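Local coordinates for protein nicotinate-nucleotide pyrophosphorylase (Francisella tularensis subsp. tularensis, PDB 3TQV) that probably catalyses the step of NAD(+) biosynthesis in which quinolinate and phosphoribosyl pyrophosphate yield nicotinate mononucleotide, carbon dioxide and diphosphate, at residues B[113-118]-B[279-284]. Sequence-based numbering, arbitrary orientation.
Sequences FIQMLS and IDLSLQ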
loop_
_atom_site.group_PDB
_atom_site.type_symbol
_atom_site.label_atom_id
_atom_site.label_comp_id
_atom_site.label_asym_id
_atom_site.label_seq_id
_atom_site.Cartn_x
_atom_site.Cartn_y
_atom_site.Cartn_z
ATOM N N PHE B 113 -5.672 -3.077 -8.484
ATOM C CA PHE B 113 -4.301 -3.454 -8.805
ATOM C C PHE B 113 -3.594 -2.425 -9.691
ATOM O O PHE B 113 -2.421 -2.103 -9.474
ATOM C CB PHE B 113 -4.235 -4.837 -9.443
ATOM C CG PHE B 113 -4.221 -5.962 -8.452
ATOM C CD1 PHE B 113 -5.366 -6.690 -8.199
ATOM C CD2 PHE B 113 -3.058 -6.303 -7.791
ATOM C CE1 PHE B 113 -5.352 -7.732 -7.321
ATOM C CE2 PHE B 113 -3.039 -7.357 -6.903
ATOM C CZ PHE B 113 -4.184 -8.070 -6.664
ATOM N N ILE B 114 -4.302 -1.903 -10.684
ATOM C CA ILE B 114 -3.695 -0.906 -11.552
ATOM C C ILE B 114 -3.431 0.367 -10.753
ATOM O O ILE B 114 -2.339 0.918 -10.821
ATOM C CB ILE B 114 -4.563 -0.599 -12.798
ATOM C CG1 ILE B 114 -5.175 -1.877 -13.354
ATOM C CG2 ILE B 114 -3.737 0.054 -13.872
ATOM C CD1 ILE B 114 -4.193 -2.987 -13.514
ATOM N N GLN B 115 -4.424 0.823 -9.992
ATOM C CA GLN B 115 -4.287 2.023 -9.158
ATOM C C GLN B 115 -2.983 2.018 -8.414
ATOM O O GLN B 115 -2.258 3.009 -8.361
ATOM C CB GLN B 115 -5.332 2.016 -8.059
ATOM C CG GLN B 115 -6.659 2.550 -8.417
ATOM C CD GLN B 115 -7.625 2.325 -7.294
ATOM O OE1 GLN B 115 -7.259 1.805 -6.231
ATOM N NE2 GLN B 115 -8.869 2.707 -7.515
HETATM N N MSE B 116 -2.738 0.879 -7.790
HETATM C CA MSE B 116 -1.672 0.735 -6.842
HETATM C C MSE B 116 -0.333 0.679 -7.553
HETATM O O MSE B 116 0.538 1.526 -7.334
HETATM C CB MSE B 116 -1.894 -0.535 -6.040
HETATM C CG MSE B 116 -0.947 -0.681 -4.887
HETATM SE SE MSE B 116 -0.826 -2.530 -4.367
HETATM C CE MSE B 116 0.791 -2.402 -3.288
ATOM N N LEU B 117 -0.188 -0.319 -8.417
ATOM C CA LEU B 117 1.073 -0.571 -9.096
ATOM C C LEU B 117 1.445 0.558 -10.035
ATOM O O LEU B 117 2.614 0.921 -10.139
ATOM C CB LEU B 117 1.020 -1.907 -9.840
ATOM C CG LEU B 117 0.761 -3.071 -8.875
ATOM C CD1 LEU B 117 0.481 -4.375 -9.612
ATOM C CD2 LEU B 117 1.916 -3.226 -7.889
ATOM N N SER B 118 0.454 1.121 -10.713
ATOM C CA SER B 118 0.720 2.250 -11.588
ATOM C C SER B 118 1.094 3.414 -10.698
ATOM O O SER B 118 1.881 4.281 -11.080
ATOM C CB SER B 118 -0.507 2.603 -12.421
ATOM O OG SER B 118 -0.916 1.511 -13.214
ATOM N N ILE B 279 -3.247 6.023 -8.631
ATOM C CA ILE B 279 -3.724 6.666 -9.834
ATOM C C ILE B 279 -5.237 6.591 -9.895
ATOM O O ILE B 279 -5.830 5.551 -9.592
ATOM C CB ILE B 279 -3.158 5.979 -11.091
ATOM C CG1 ILE B 279 -1.626 6.103 -11.117
ATOM C CG2 ILE B 279 -3.810 6.545 -12.342
ATOM C CD1 ILE B 279 -1.084 7.469 -10.633
ATOM N N ASP B 280 -5.855 7.695 -10.301
ATOM C CA ASP B 280 -7.299 7.756 -10.438
ATOM C C ASP B 280 -7.789 7.140 -11.757
ATOM O O ASP B 280 -7.438 7.582 -12.876
ATOM C CB ASP B 280 -7.781 9.199 -10.286
ATOM C CG ASP B 280 -9.278 9.311 -10.273
ATOM O OD1 ASP B 280 -9.962 8.323 -9.935
ATOM O OD2 ASP B 280 -9.773 10.402 -10.603
ATOM N N LEU B 281 -8.603 6.103 -11.607
ATOM C CA LEU B 281 -9.055 5.301 -12.722
ATOM C C LEU B 281 -10.553 5.306 -12.725
ATOM O O LEU B 281 -11.168 5.734 -11.762
ATOM C CB LEU B 281 -8.570 3.860 -12.564
ATOM C CG LEU B 281 -7.058 3.702 -12.545
ATOM C CD1 LEU B 281 -6.685 2.230 -12.575
ATOM C CD2 LEU B 281 -6.458 4.452 -13.723
ATOM N N SER B 282 -11.142 4.826 -13.809
ATOM C CA SER B 282 -12.578 4.640 -13.869
ATOM C C SER B 282 -12.909 3.563 -14.921
ATOM O O SER B 282 -12.335 3.542 -16.005
ATOM C CB SER B 282 -13.259 5.979 -14.171
ATOM O OG SER B 282 -14.657 5.828 -14.266
ATOM N N LEU B 283 -13.803 2.640 -14.591
ATOM C CA LEU B 283 -14.288 1.709 -15.600
ATOM C C LEU B 283 -15.634 2.199 -16.146
ATOM O O LEU B 283 -16.619 2.291 -15.415
ATOM C CB LEU B 283 -14.432 0.299 -15.024
ATOM C CG LEU B 283 -14.838 -0.791 -16.030
ATOM C CD1 LEU B 283 -13.677 -1.117 -16.933
ATOM C CD2 LEU B 283 -15.311 -2.049 -15.325
ATOM N N GLN B 284 -15.678 2.540 -17.421
ATOM C CA GLN B 284 -16.948 2.923 -18.022
ATOM C C GLN B 284 -17.600 1.694 -18.671
ATOM O O GLN B 284 -17.080 1.120 -19.638
ATOM C CB GLN B 284 -16.781 4.099 -19.006
ATOM C CG GLN B 284 -16.157 5.357 -18.377
ATOM C CD GLN B 284 -17.077 6.041 -17.364
ATOM O OE1 GLN B 284 -18.254 6.280 -17.645
ATOM N NE2 GLN B 284 -16.546 6.362 -16.186
#
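I279 and Q115 are joined by a backbone hydrogen bond, and the Q115 methylenes pack on the I279 carbonyl. The amide N of I279 donates to the carbonyl O of Q115 at 3.2 Å. CG of Q115 lies 3.3 Å from the carbonyl O of I279. A glutamine suits this place because its methylenes pack while its OE1 accepts a hydrogen bond from N112 ND2 of the same helix. CG1 of I279 rests on S118, about a turn beyond Q115, 3.9 Å from its CB; serine is small enough to admit it, and S118 OG is hydrogen-bonded to C59 N. L281 points at the helix, with CG anti to its own carbonyl carbon (chi1 -62°), and inserts one methyl, CD1, which reaches CB of I114 at 3.5 Å and the backbone N of Q115 at 3.7 Å. The side chains of I114 and L281 cross at about a right angle, the leucine methyl meeting the branch point of the isoleucine. Away from the substrate sites, this buried contact seats strand 281-285, which returns after the parallel-stranded barrel portion to pair antiparallel with strand 45-52, against the long helix 100-130, with M56 of strand 56-57 packing on S118, I279 and L281.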